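Local coordinates for Alr3699 protein (Nostoc sp., PDB 4XSR) that belongs to the glycosyltransferases of the GT-B fold, with two Rossmann-like domains facing each other across a cleft in which uridine-5'-diphosphate-glucose is bound, at residues P132-Q137 and S290-P295; P233-I238 and E264-F269; F182-Y187 and R367-T372; L224-A229 and I258-L263. All coordinates share one frame; numbering follows the deposited sequence.

Contact 1: residues P132-Q137 and S290-P295; sequences PEHFSQ and STAPEP. With UPG (uridine-5'-diphosphate-glucose), chain J.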
loop_
_atom_site.group_PDB
_atom_site.type_symbol
_atom_site.label_atom_id
_atom_site.label_comp_id
_atom_site.label_asym_id
_atom_site.label_seq_id
_atom_site.Cartn_x
_atom_site.Cartn_y
_atom_site.Cartn_z
ATOM N N PRO B 132 9.714 7.284 20.292
ATOM C CA PRO B 132 8.360 7.117 20.818
ATOM C C PRO B 132 7.691 8.409 21.150
ATOM O O PRO B 132 6.484 8.506 20.982
ATOM C CB PRO B 132 8.575 6.259 22.077
ATOM C CG PRO B 132 9.703 5.344 21.654
ATOM C CD PRO B 132 10.609 6.205 20.773
ATOM N N GLU B 133 8.473 9.394 21.585
ATOM C CA GLU B 133 7.941 10.707 21.960
ATOM C C GLU B 133 7.349 11.433 20.753
ATOM O O GLU B 133 6.353 12.123 20.861
ATOM C CB GLU B 133 9.070 11.538 22.538
ATOM C CG GLU B 133 8.644 12.697 23.410
ATOM C CD GLU B 133 9.834 13.366 24.103
ATOM O OE1 GLU B 133 9.580 14.403 24.772
ATOM O OE2 GLU B 133 11.008 12.868 23.970
ATOM N N HIS B 134 7.967 11.270 19.593
ATOM C CA HIS B 134 7.486 11.927 18.383
ATOM C C HIS B 134 6.487 11.121 17.541
ATOM O O HIS B 134 5.766 11.710 16.753
ATOM C CB HIS B 134 8.661 12.286 17.475
ATOM C CG HIS B 134 9.346 13.554 17.851
ATOM N ND1 HIS B 134 8.802 14.788 17.593
ATOM C CD2 HIS B 134 10.532 13.785 18.461
ATOM C CE1 HIS B 134 9.630 15.727 18.007
ATOM N NE2 HIS B 134 10.679 15.144 18.555
ATOM N N PHE B 135 6.468 9.792 17.658
ATOM C CA PHE B 135 5.675 8.964 16.736
ATOM C C PHE B 135 5.148 7.706 17.382
ATOM O O PHE B 135 5.690 7.220 18.382
ATOM C CB PHE B 135 6.491 8.593 15.493
ATOM C CG PHE B 135 6.914 9.784 14.685
ATOM C CD1 PHE B 135 5.988 10.478 13.897
ATOM C CD2 PHE B 135 8.225 10.249 14.745
ATOM C CE1 PHE B 135 6.373 11.607 13.173
ATOM C CE2 PHE B 135 8.619 11.372 14.024
ATOM C CZ PHE B 135 7.698 12.059 13.239
ATOM N N SER B 136 4.073 7.195 16.784
ATOM C CA SER B 136 3.482 5.897 17.154
ATOM C C SER B 136 4.459 4.773 16.874
ATOM O O SER B 136 5.313 4.882 15.979
ATOM C CB SER B 136 2.203 5.655 16.330
ATOM O OG SER B 136 2.497 5.383 14.951
ATOM N N GLN B 137 4.341 3.687 17.627
ATOM C CA GLN B 137 5.120 2.478 17.325
ATOM C C GLN B 137 5.037 2.003 15.850
ATOM O O GLN B 137 6.038 1.628 15.229
ATOM C CB GLN B 137 4.684 1.340 18.253
ATOM C CG GLN B 137 5.483 1.267 19.540
ATOM C CD GLN B 137 6.990 1.292 19.284
ATOM O OE1 GLN B 137 7.511 0.555 18.422
ATOM N NE2 GLN B 137 7.698 2.161 20.017
ATOM N N SER B 290 10.811 24.265 21.828
ATOM C CA SER B 290 10.169 22.959 21.647
ATOM C C SER B 290 10.261 22.111 22.916
ATOM O O SER B 290 11.308 22.020 23.524
ATOM C CB SER B 290 10.810 22.186 20.489
ATOM O OG SER B 290 10.797 22.932 19.287
ATOM N N THR B 291 9.143 21.515 23.308
ATOM C CA THR B 291 9.078 20.657 24.479
ATOM C C THR B 291 9.377 19.195 24.153
ATOM O O THR B 291 9.325 18.386 25.057
ATOM C CB THR B 291 7.699 20.695 25.136
ATOM O OG1 THR B 291 6.708 20.380 24.158
ATOM C CG2 THR B 291 7.434 22.073 25.714
ATOM N N ALA B 292 9.661 18.858 22.889
ATOM C CA ALA B 292 10.137 17.518 22.541
ATOM C C ALA B 292 11.333 17.731 21.705
ATOM O O ALA B 292 11.430 18.764 21.046
ATOM C CB ALA B 292 9.102 16.726 21.751
ATOM N N PRO B 293 12.242 16.757 21.676
ATOM C CA PRO B 293 13.506 17.085 21.035
ATOM C C PRO B 293 13.402 17.552 19.601
ATOM O O PRO B 293 12.771 16.922 18.786
ATOM C CB PRO B 293 14.295 15.758 21.123
ATOM C CG PRO B 293 13.785 15.117 22.365
ATOM C CD PRO B 293 12.310 15.482 22.407
ATOM N N GLU B 294 14.111 18.614 19.277
ATOM C CA GLU B 294 14.121 19.165 17.939
ATOM C C GLU B 294 15.124 18.423 17.051
ATOM O O GLU B 294 16.291 18.267 17.399
ATOM C CB GLU B 294 14.463 20.662 17.986
ATOM C CG GLU B 294 14.316 21.408 16.654
ATOM C CD GLU B 294 12.846 21.597 16.311
ATOM O OE1 GLU B 294 12.089 22.051 17.215
ATOM O OE2 GLU B 294 12.441 21.233 15.178
ATOM N N PRO B 295 14.702 17.949 15.904
ATOM C CA PRO B 295 15.641 17.239 15.055
ATOM C C PRO B 295 16.793 18.076 14.549
ATOM O O PRO B 295 17.893 17.616 14.592
ATOM C CB PRO B 295 14.767 16.762 13.911
ATOM C CG PRO B 295 13.469 16.554 14.539
ATOM C CD PRO B 295 13.318 17.628 15.555
HETATM N N1 UPG J . 8.891 29.664 8.698
HETATM C C2 UPG J . 8.293 30.477 7.726
HETATM N N3 UPG J . 7.226 31.190 8.061
HETATM C C4 UPG J . 6.717 31.165 9.290
HETATM C C5 UPG J . 7.315 30.380 10.284
HETATM C C6 UPG J . 8.410 29.618 9.948
HETATM O O2 UPG J . 8.727 30.540 6.540
HETATM O O4 UPG J . 5.699 31.864 9.553
HETATM C C1C UPG J . 10.057 28.852 8.367
HETATM C C2C UPG J . 11.277 29.157 9.227
HETATM O O2C UPG J . 12.001 30.283 8.685
HETATM C C3C UPG J . 11.988 27.807 9.142
HETATM C C4C UPG J . 10.860 26.760 9.033
HETATM O O4C UPG J . 9.711 27.492 8.655
HETATM O O3C UPG J . 12.776 27.787 7.949
HETATM C C5C UPG J . 10.520 25.989 10.315
HETATM O O5C UPG J . 11.639 25.128 10.521
HETATM P PA UPG J . 11.691 23.995 11.632
HETATM O O1A UPG J . 13.118 23.559 11.710
HETATM O O2A UPG J . 10.887 24.333 12.837
HETATM O O3A UPG J . 10.957 22.835 10.707
HETATM P PB UPG J . 9.957 21.623 11.144
HETATM O O1B UPG J . 8.673 22.010 10.507
HETATM O O2B UPG J . 9.894 21.334 12.593
HETATM O O3B UPG J . 10.654 20.496 10.209
HETATM C "C1'" UPG J . 11.463 19.332 10.468
HETATM C "C2'" UPG J . 12.108 19.175 11.826
HETATM C "C3'" UPG J . 13.100 20.322 12.147
HETATM C "C4'" UPG J . 14.158 20.404 11.041
HETATM C "C5'" UPG J . 13.463 20.379 9.690
HETATM C "C6'" UPG J . 14.393 20.382 8.517
HETATM O "O2'" UPG J . 11.108 18.923 12.814
HETATM O "O3'" UPG J . 13.728 20.044 13.412
HETATM O "O4'" UPG J . 14.929 21.613 11.096
HETATM O "O5'" UPG J . 12.583 19.267 9.558
HETATM O "O6'" UPG J . 15.366 19.366 8.640
#
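His134 reaches across to the 290-295 loop with its imidazole turned edge-on to the backbone of Pro293. NE2 donates to Pro293 O at 2.8 Å, moderately bent (147° at the hydrogen), and the oxygen lies near the ring plane though tilted 16° out of it. With CG anti to the carbonyl carbon (chi1 -82°), the ring swings over to the loop although CB itself does not face it. The methyl of Ala292 approaches the same ring obliquely, its CB 3.9 Å from His134 NE2. Beside it, Glu133 sends out an extended chain that runs roughly perpendicular to Pro293, OE2 resting 3.3 Å from Pro293 CD. Glu294, next after Pro293, has its CB pointing away from 132-137; its OE1 takes a bond from Ser290 OG and its OE2 pairs with Lys219. O3' of uridine-5'-diphosphate-glucose comes very close to OE2, too close for the detail to be certain. The two segments belong to the two halves of the GT-B fold, which also meet through Pro295 O and Ser158 OG. Between the segments themselves the one hydrogen bond is imidazole N-H to carbonyl, a link without a salt bridge, next to the residue whose carboxylate lies by the ligand.

Contact 2: residues P233-I238 and E264-F269; sequences PQVTAI and ENRVKF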
loop_
_atom_site.group_PDB
_atom_site.type_symbol
_atom_site.label_atom_id
_atom_site.label_comp_id
_atom_site.label_asym_id
_atom_site.label_seq_id
_atom_site.Cartn_x
_atom_site.Cartn_y
_atom_site.Cartn_z
ATOM N N PRO B 233 7.283 44.509 31.591
ATOM C CA PRO B 233 6.216 44.742 30.613
ATOM C C PRO B 233 6.629 45.283 29.249
ATOM O O PRO B 233 5.817 45.220 28.313
ATOM C CB PRO B 233 5.295 45.742 31.330
ATOM C CG PRO B 233 6.184 46.445 32.299
ATOM C CD PRO B 233 7.194 45.428 32.740
ATOM N N GLN B 234 7.850 45.808 29.112
ATOM C CA GLN B 234 8.304 46.235 27.784
ATOM C C GLN B 234 8.787 45.042 26.952
ATOM O O GLN B 234 9.225 45.220 25.793
ATOM C CB GLN B 234 9.375 47.353 27.838
ATOM C CG GLN B 234 10.857 46.950 27.886
ATOM C CD GLN B 234 11.287 46.433 29.253
ATOM O OE1 GLN B 234 10.446 46.189 30.134
ATOM N NE2 GLN B 234 12.604 46.263 29.443
ATOM N N VAL B 235 8.735 43.845 27.545
ATOM C CA VAL B 235 9.042 42.623 26.818
ATOM C C VAL B 235 7.775 42.134 26.155
ATOM O O VAL B 235 6.799 41.816 26.845
ATOM C CB VAL B 235 9.586 41.524 27.744
ATOM C CG1 VAL B 235 9.815 40.238 26.973
ATOM C CG2 VAL B 235 10.888 41.984 28.384
ATOM N N THR B 236 7.794 42.098 24.823
ATOM C CA THR B 236 6.690 41.525 24.043
ATOM C C THR B 236 7.172 40.360 23.118
ATOM O O THR B 236 8.360 40.227 22.817
ATOM C CB THR B 236 5.927 42.610 23.218
ATOM O OG1 THR B 236 6.749 43.119 22.156
ATOM C CG2 THR B 236 5.470 43.769 24.112
ATOM N N ALA B 237 6.228 39.524 22.689
ATOM C CA ALA B 237 6.515 38.392 21.816
ATOM C C ALA B 237 5.790 38.521 20.505
ATOM O O ALA B 237 4.628 38.880 20.471
ATOM C CB ALA B 237 6.115 37.098 22.495
ATOM N N ILE B 238 6.478 38.237 19.417
ATOM C CA ILE B 238 5.771 37.906 18.196
ATOM C C ILE B 238 5.884 36.400 17.891
ATOM O O ILE B 238 6.984 35.844 17.797
ATOM C CB ILE B 238 6.212 38.762 17.016
ATOM C CG1 ILE B 238 7.690 38.581 16.718
ATOM C CG2 ILE B 238 5.939 40.229 17.332
ATOM C CD1 ILE B 238 8.090 39.084 15.349
ATOM N N GLU B 264 -2.691 40.049 26.530
ATOM C CA GLU B 264 -3.310 40.603 25.308
ATOM C C GLU B 264 -2.426 41.640 24.600
ATOM O O GLU B 264 -2.291 41.642 23.371
ATOM C CB GLU B 264 -4.679 41.259 25.633
ATOM C CG GLU B 264 -5.722 40.369 26.338
ATOM C CD GLU B 264 -5.727 40.454 27.867
ATOM O OE1 GLU B 264 -6.325 39.573 28.532
ATOM O OE2 GLU B 264 -5.146 41.398 28.425
ATOM N N ASN B 265 -1.820 42.533 25.367
ATOM C CA ASN B 265 -1.081 43.620 24.744
ATOM C C ASN B 265 0.375 43.277 24.431
ATOM O O ASN B 265 1.069 44.029 23.737
ATOM C CB ASN B 265 -1.212 44.884 25.598
ATOM C CG ASN B 265 -2.660 45.380 25.674
ATOM O OD1 ASN B 265 -3.199 45.609 26.771
ATOM N ND2 ASN B 265 -3.307 45.522 24.507
ATOM N N ARG B 266 0.822 42.113 24.893
ATOM C CA ARG B 266 2.237 41.786 24.828
ATOM C C ARG B 266 2.586 40.588 23.935
ATOM O O ARG B 266 3.752 40.310 23.730
ATOM C CB ARG B 266 2.760 41.595 26.253
ATOM C CG ARG B 266 2.647 42.853 27.119
ATOM C CD ARG B 266 3.007 42.573 28.568
ATOM N NE ARG B 266 4.404 42.174 28.651
ATOM C CZ ARG B 266 4.920 41.370 29.574
ATOM N NH1 ARG B 266 4.165 40.873 30.543
ATOM N NH2 ARG B 266 6.220 41.072 29.532
ATOM N N VAL B 267 1.583 39.898 23.401
ATOM C CA VAL B 267 1.799 38.821 22.419
ATOM C C VAL B 267 1.040 39.123 21.139
ATOM O O VAL B 267 -0.136 39.428 21.196
ATOM C CB VAL B 267 1.295 37.463 22.949
ATOM C CG1 VAL B 267 1.558 36.351 21.930
ATOM C CG2 VAL B 267 1.938 37.149 24.290
ATOM N N LYS B 268 1.704 39.027 19.998
ATOM C CA LYS B 268 1.047 39.148 18.698
ATOM C C LYS B 268 1.331 37.934 17.802
ATOM O O LYS B 268 2.479 37.495 17.686
ATOM C CB LYS B 268 1.511 40.421 17.982
ATOM C CG LYS B 268 1.362 41.652 18.854
ATOM C CD LYS B 268 1.666 42.965 18.144
ATOM C CE LYS B 268 1.316 44.118 19.082
ATOM N NZ LYS B 268 1.957 45.395 18.670
ATOM N N PHE B 269 0.292 37.417 17.157
ATOM C CA PHE B 269 0.429 36.380 16.156
ATOM C C PHE B 269 0.409 37.029 14.807
ATOM O O PHE B 269 -0.491 37.797 14.546
ATOM C CB PHE B 269 -0.754 35.432 16.181
ATOM C CG PHE B 269 -0.875 34.626 17.435
ATOM C CD1 PHE B 269 -1.453 35.165 18.562
ATOM C CD2 PHE B 269 -0.457 33.299 17.456
ATOM C CE1 PHE B 269 -1.619 34.409 19.708
ATOM C CE2 PHE B 269 -0.601 32.537 18.598
ATOM C CZ PHE B 269 -1.186 33.091 19.730
#
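The parallel pairing of strands 235-240 and 267-271, at the border of the six-stranded sheet, closes a beta-alpha-beta unit whose crossover is helix 248-260. Ala237 N donates to Arg266 O at 2.8 Å, and Ala237 O in turn accepts from Lys268 N at 3.0 Å; both bonds are nearly straight. Between them Val267 CA adds a CA-H...O contact to Ala237 O, and the axes of 235-238 and 267-269 lie 15° apart. Such a parallel beta-alpha-beta crossover is the repeating unit of the Rossmann-like domains of the GT-B fold, here with 267-271 the outermost strand on this side within the chain. Ala237 and Val267 put their side chains on the face covered by helix 221-228, whereas Ile238 and Lys268 point to the other, where the Lys268 ammonium bonds to Leu201 O. Ahead of the paired residues, Arg266 carries much of the contact. Its chain, bent at chi3 (64°), folds back over the start of the neighbouring strand and grips one oxygen side-on: NH2 lies 2.8 Å and NE 3.0 Å from Val235 O. The NH2 bond uses a lone pair in the carbonyl plane, while NE comes in tilted from that plane. Pro233 CA lies over one face of the guanidinium, offset toward its rim, and NH2 has a further acceptor in Leu228 O of helix 221-228.

Contact 3: residues F182-Y187 and R367-T372; sequences FDINLY and RFDVVT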
loop_
_atom_site.group_PDB
_atom_site.type_symbol
_atom_site.label_atom_id
_atom_site.label_comp_id
_atom_site.label_asym_id
_atom_site.label_seq_id
_atom_site.Cartn_x
_atom_site.Cartn_y
_atom_site.Cartn_z
ATOM N N PHE B 182 21.697 26.978 3.971
ATOM C CA PHE B 182 21.027 28.274 3.813
ATOM C C PHE B 182 21.767 29.234 2.900
ATOM O O PHE B 182 22.992 29.213 2.842
ATOM C CB PHE B 182 20.850 28.920 5.157
ATOM C CG PHE B 182 20.132 28.068 6.147
ATOM C CD1 PHE B 182 20.789 27.018 6.775
ATOM C CD2 PHE B 182 18.793 28.316 6.459
ATOM C CE1 PHE B 182 20.131 26.240 7.703
ATOM C CE2 PHE B 182 18.120 27.538 7.383
ATOM C CZ PHE B 182 18.791 26.495 8.009
ATOM N N ASP B 183 21.007 30.051 2.184
ATOM C CA ASP B 183 21.550 31.099 1.301
ATOM C C ASP B 183 21.928 32.289 2.186
ATOM O O ASP B 183 21.064 33.021 2.660
ATOM C CB ASP B 183 20.535 31.511 0.225
ATOM C CG ASP B 183 21.096 32.541 -0.769
ATOM O OD1 ASP B 183 22.227 33.057 -0.568
ATOM O OD2 ASP B 183 20.385 32.842 -1.761
ATOM N N ILE B 184 23.225 32.430 2.427
ATOM C CA ILE B 184 23.767 33.411 3.366
ATOM C C ILE B 184 23.350 34.845 3.021
ATOM O O ILE B 184 23.146 35.673 3.914
ATOM C CB ILE B 184 25.309 33.333 3.387
ATOM C CG1 ILE B 184 25.755 31.995 3.969
ATOM C CG2 ILE B 184 25.902 34.471 4.199
ATOM C CD1 ILE B 184 25.116 31.669 5.297
ATOM N N ASN B 185 23.209 35.122 1.731
ATOM C CA ASN B 185 22.874 36.470 1.278
ATOM C C ASN B 185 21.458 36.935 1.654
ATOM O O ASN B 185 21.205 38.132 1.736
ATOM C CB ASN B 185 23.145 36.610 -0.236
ATOM C CG ASN B 185 24.653 36.592 -0.570
ATOM O OD1 ASN B 185 25.528 36.545 0.321
ATOM N ND2 ASN B 185 24.958 36.630 -1.861
ATOM N N LEU B 186 20.555 35.998 1.923
ATOM C CA LEU B 186 19.171 36.338 2.209
ATOM C C LEU B 186 18.997 36.908 3.596
ATOM O O LEU B 186 17.912 37.389 3.916
ATOM C CB LEU B 186 18.259 35.118 2.073
ATOM C CG LEU B 186 17.975 34.545 0.682
ATOM C CD1 LEU B 186 17.222 33.216 0.808
ATOM C CD2 LEU B 186 17.194 35.529 -0.180
ATOM N N TYR B 187 20.035 36.882 4.424
ATOM C CA TYR B 187 19.863 37.278 5.834
ATOM C C TYR B 187 20.367 38.695 6.173
ATOM O O TYR B 187 20.515 39.028 7.335
ATOM C CB TYR B 187 20.399 36.163 6.762
ATOM C CG TYR B 187 19.676 34.860 6.481
ATOM C CD1 TYR B 187 20.012 34.079 5.380
ATOM C CD2 TYR B 187 18.620 34.454 7.268
ATOM C CE1 TYR B 187 19.320 32.915 5.083
ATOM C CE2 TYR B 187 17.903 33.312 6.981
ATOM C CZ TYR B 187 18.260 32.536 5.888
ATOM O OH TYR B 187 17.555 31.388 5.601
ATOM N N ARG B 367 29.481 27.107 8.553
ATOM C CA ARG B 367 28.988 25.760 8.813
ATOM C C ARG B 367 27.703 25.366 8.032
ATOM O O ARG B 367 27.598 24.235 7.624
ATOM C CB ARG B 367 28.787 25.628 10.328
ATOM C CG ARG B 367 28.349 24.272 10.836
ATOM C CD ARG B 367 28.599 24.163 12.348
ATOM N NE ARG B 367 30.036 24.150 12.610
ATOM C CZ ARG B 367 30.639 24.346 13.794
ATOM N NH1 ARG B 367 29.957 24.635 14.905
ATOM N NH2 ARG B 367 31.967 24.290 13.853
ATOM N N PHE B 368 26.755 26.285 7.803
ATOM C CA PHE B 368 25.474 25.946 7.132
ATOM C C PHE B 368 25.223 26.671 5.790
ATOM O O PHE B 368 24.098 26.806 5.343
ATOM C CB PHE B 368 24.314 26.162 8.082
ATOM C CG PHE B 368 24.523 25.544 9.445
ATOM C CD1 PHE B 368 24.412 24.178 9.636
ATOM C CD2 PHE B 368 24.810 26.327 10.537
ATOM C CE1 PHE B 368 24.584 23.609 10.887
ATOM C CE2 PHE B 368 24.987 25.771 11.800
ATOM C CZ PHE B 368 24.891 24.402 11.976
ATOM N N ASP B 369 26.286 27.102 5.126
ATOM C CA ASP B 369 26.183 27.701 3.792
ATOM C C ASP B 369 25.638 26.642 2.825
ATOM O O ASP B 369 26.271 25.619 2.591
ATOM C CB ASP B 369 27.577 28.198 3.358
ATOM C CG ASP B 369 27.601 28.978 2.010
ATOM O OD1 ASP B 369 26.691 28.920 1.132
ATOM O OD2 ASP B 369 28.628 29.668 1.814
ATOM N N VAL B 370 24.498 26.925 2.210
ATOM C CA VAL B 370 23.960 26.047 1.186
ATOM C C VAL B 370 25.005 25.599 0.172
ATOM O O VAL B 370 24.861 24.545 -0.426
ATOM C CB VAL B 370 22.755 26.675 0.460
ATOM C CG1 VAL B 370 23.185 27.666 -0.623
ATOM C CG2 VAL B 370 21.880 25.580 -0.150
ATOM N N VAL B 371 26.066 26.371 -0.037
ATOM C CA VAL B 371 27.089 25.968 -1.032
ATOM C C VAL B 371 27.824 24.720 -0.555
ATOM O O VAL B 371 27.993 23.808 -1.323
ATOM C CB VAL B 371 28.096 27.118 -1.382
ATOM C CG1 VAL B 371 29.275 26.606 -2.193
ATOM C CG2 VAL B 371 27.401 28.229 -2.172
ATOM N N THR B 372 28.254 24.678 0.705
ATOM C CA THR B 372 28.977 23.504 1.237
ATOM C C THR B 372 28.000 22.360 1.222
ATOM O O THR B 372 28.350 21.266 0.855
ATOM C CB THR B 372 29.416 23.617 2.728
ATOM O OG1 THR B 372 29.809 24.933 3.035
ATOM C CG2 THR B 372 30.558 22.690 3.036
HETATM O O HOH W 1 25.043 30.930 0.351
#
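Phe182 meets the turn before helix 370-382 first through its backbone and then along the near edge of its ring. CB stands 3.9 Å from Phe368 O. Beyond it CG is anti to the carbonyl carbon (chi1 -55°), which carries the ring alongside Phe368, the two side chains pointing the same way. On that edge CD1 lies 3.9 Å from Phe368 CB, with Phe368 O close to the ring plane. Outside the contact the side chain packs on Val301, Glu302 and Leu305 of helix 298-305, and it comes within about 5 Å of the bound uridine-5'-diphosphate-glucose. The backbone of the same residue makes a single bridge: Phe182 N donates to Phe368 O at 2.8 Å, and Phe182 O accepts from Val370 N, also at 2.8 Å. Val370 CB sits 3.5 Å from Phe182 O. Farther along, the Ile184 side chain lies across that of Asp369, CG1 being 4.0 Å from Asp369 CG. Asp369 is the N-cap of helix 370-382, its OD1 accepting from Val371 N at 2.9 Å and also receiving a bond from a water that accepts from Ile184 N. One carboxylate oxygen thus serves both the helix start and, through water, the 182-187 segment, tying the C-terminal helix to the loop before helix 191-200, probably part of the link between the two domains.

Contact 4: residues L224-A229 and I258-L263; sequences LIDALA and ITRLGL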
loop_
_atom_site.group_PDB
_atom_site.type_symbol
_atom_site.label_atom_id
_atom_site.label_comp_id
_atom_site.label_asym_id
_atom_site.label_seq_id
_atom_site.Cartn_x
_atom_site.Cartn_y
_atom_site.Cartn_z
ATOM N N LEU B 224 7.001 30.003 26.018
ATOM C CA LEU B 224 7.389 31.383 25.867
ATOM C C LEU B 224 6.348 32.292 26.514
ATOM O O LEU B 224 6.691 33.268 27.156
ATOM C CB LEU B 224 7.556 31.761 24.410
ATOM C CG LEU B 224 7.833 33.247 24.218
ATOM C CD1 LEU B 224 9.016 33.680 25.076
ATOM C CD2 LEU B 224 8.116 33.592 22.771
ATOM N N ILE B 225 5.078 31.967 26.373
ATOM C CA ILE B 225 4.036 32.827 26.928
ATOM C C ILE B 225 4.100 32.816 28.444
ATOM O O ILE B 225 3.978 33.858 29.071
ATOM C CB ILE B 225 2.628 32.436 26.389
ATOM C CG1 ILE B 225 2.480 32.941 24.959
ATOM C CG2 ILE B 225 1.501 33.005 27.247
ATOM C CD1 ILE B 225 1.346 32.269 24.216
ATOM N N ASP B 226 4.279 31.648 29.040
ATOM C CA ASP B 226 4.466 31.575 30.507
ATOM C C ASP B 226 5.677 32.413 30.969
ATOM O O ASP B 226 5.641 33.057 32.030
ATOM C CB ASP B 226 4.600 30.112 30.976
ATOM C CG ASP B 226 3.257 29.454 31.237
ATOM O OD1 ASP B 226 2.230 30.160 31.220
ATOM O OD2 ASP B 226 3.215 28.229 31.467
ATOM N N ALA B 227 6.725 32.422 30.151
ATOM C CA ALA B 227 7.952 33.138 30.473
ATOM C C ALA B 227 7.735 34.649 30.534
ATOM O O ALA B 227 8.358 35.337 31.349
ATOM C CB ALA B 227 9.045 32.810 29.459
ATOM N N LEU B 228 6.866 35.153 29.660
ATOM C CA LEU B 228 6.600 36.577 29.577
ATOM C C LEU B 228 5.995 37.151 30.852
ATOM O O LEU B 228 6.192 38.323 31.143
ATOM C CB LEU B 228 5.665 36.890 28.422
ATOM C CG LEU B 228 6.237 36.986 27.016
ATOM C CD1 LEU B 228 5.305 37.858 26.188
ATOM C CD2 LEU B 228 7.646 37.552 26.986
ATOM N N ALA B 229 5.264 36.323 31.588
ATOM C CA ALA B 229 4.688 36.701 32.871
ATOM C C ALA B 229 5.762 36.925 33.957
ATOM O O ALA B 229 5.459 37.475 35.022
ATOM C CB ALA B 229 3.695 35.622 33.322
ATOM N N ILE B 258 -3.093 33.388 26.947
ATOM C CA ILE B 258 -2.796 34.805 26.831
ATOM C C ILE B 258 -3.802 35.665 27.612
ATOM O O ILE B 258 -3.422 36.647 28.268
ATOM C CB ILE B 258 -2.778 35.214 25.350
ATOM C CG1 ILE B 258 -1.538 34.627 24.675
ATOM C CG2 ILE B 258 -2.796 36.742 25.191
ATOM C CD1 ILE B 258 -1.479 34.873 23.184
ATOM N N THR B 259 -5.079 35.288 27.525
ATOM C CA THR B 259 -6.161 35.968 28.231
ATOM C C THR B 259 -6.091 35.693 29.742
ATOM O O THR B 259 -6.327 36.570 30.557
ATOM C CB THR B 259 -7.533 35.532 27.652
ATOM O OG1 THR B 259 -7.721 36.138 26.366
ATOM C CG2 THR B 259 -8.687 35.937 28.558
ATOM N N ARG B 260 -5.765 34.473 30.116
ATOM C CA ARG B 260 -5.718 34.120 31.522
ATOM C C ARG B 260 -4.639 34.930 32.226
ATOM O O ARG B 260 -4.843 35.450 33.310
ATOM C CB ARG B 260 -5.447 32.633 31.671
ATOM C CG ARG B 260 -5.872 32.077 33.003
ATOM C CD ARG B 260 -5.508 30.608 33.115
ATOM N NE ARG B 260 -4.061 30.443 33.293
ATOM C CZ ARG B 260 -3.236 29.838 32.443
ATOM N NH1 ARG B 260 -1.946 29.769 32.739
ATOM N NH2 ARG B 260 -3.683 29.300 31.309
ATOM N N LEU B 261 -3.487 35.053 31.592
ATOM C CA LEU B 261 -2.435 35.908 32.118
ATOM C C LEU B 261 -2.810 37.274 31.586
ATOM O O LEU B 261 -3.857 37.421 30.971
ATOM C CB LEU B 261 -1.067 35.421 31.656
ATOM C CG LEU B 261 -0.935 33.885 31.823
ATOM C CD1 LEU B 261 0.342 33.363 31.173
ATOM C CD2 LEU B 261 -1.050 33.410 33.273
ATOM N N GLY B 262 -2.023 38.300 31.802
ATOM C CA GLY B 262 -2.534 39.606 31.392
ATOM C C GLY B 262 -2.109 40.019 30.011
ATOM O O GLY B 262 -1.927 41.208 29.766
ATOM N N LEU B 263 -1.934 39.074 29.089
ATOM C CA LEU B 263 -0.930 39.307 28.038
ATOM C C LEU B 263 -1.391 39.786 26.660
ATOM O O LEU B 263 -0.563 39.942 25.745
ATOM C CB LEU B 263 -0.028 38.084 27.928
ATOM C CG LEU B 263 0.766 37.752 29.198
ATOM C CD1 LEU B 263 1.511 36.429 29.047
ATOM C CD2 LEU B 263 1.745 38.864 29.539
#
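Helix 221-228 lies against the end of helix 248-260 and the turn that follows it, without a backbone hydrogen bond between the two segments, closest at Ile225 and Ile258, whose CA atoms are 7.1 Å apart. Ile225 is the central side chain, and its two branches take different partners. Its CG1 is anti to the carbonyl carbon (chi1 -76°) and extends CD1 to within 3.8 Å of Ile258 CG1, the two isoleucines standing nearly perpendicular. The other branch, CG2, touches two leucines of the turn, Leu263 CD1 at 3.9 Å and Leu261 CD1 at 4.1 Å. Leu263 and Ile225 run antiparallel past one another, which also brings Leu263 CD1 to 3.6 Å from Ile225 O and against Leu228 CB. At the outer margin Leu261 CD1 lies 3.7 Å from Asp226 OD1. The same oxygen faces Arg260 NH1 at 4.5 Å, beyond salt-bridge range, and receives a weak hydrogen bond from Gln257. On the sheet side of the contact, Leu228 reaches Val235 and Ala237 of strand 235-240, and Ile258 packs on Val267 and Phe269 of strand 267-271, while helix 336-348 flanks helix 221-228 at Leu224 and Ala227.

In the fold
Contacts 2 and 4, both partly buried, are two layers of the same domain, their centres about 9 Å apart: the first pairs strands through regular backbone bonds, the second packs the covering helices almost wholly through aliphatic carbons. They meet where Val235 CG1 packs on Leu228 CD2 at 3.5 Å. Contacts 1 and 3 instead join parts far apart in sequence, on opposite sides of the chain's centre, and rest on a few specific polar bonds. Contact 1, the surface contact of the four, bridges the two family regions beside the bound sugar nucleotide, whereas contact 3 is partly buried and holds the C-terminal helix by a backbone bridge and a water.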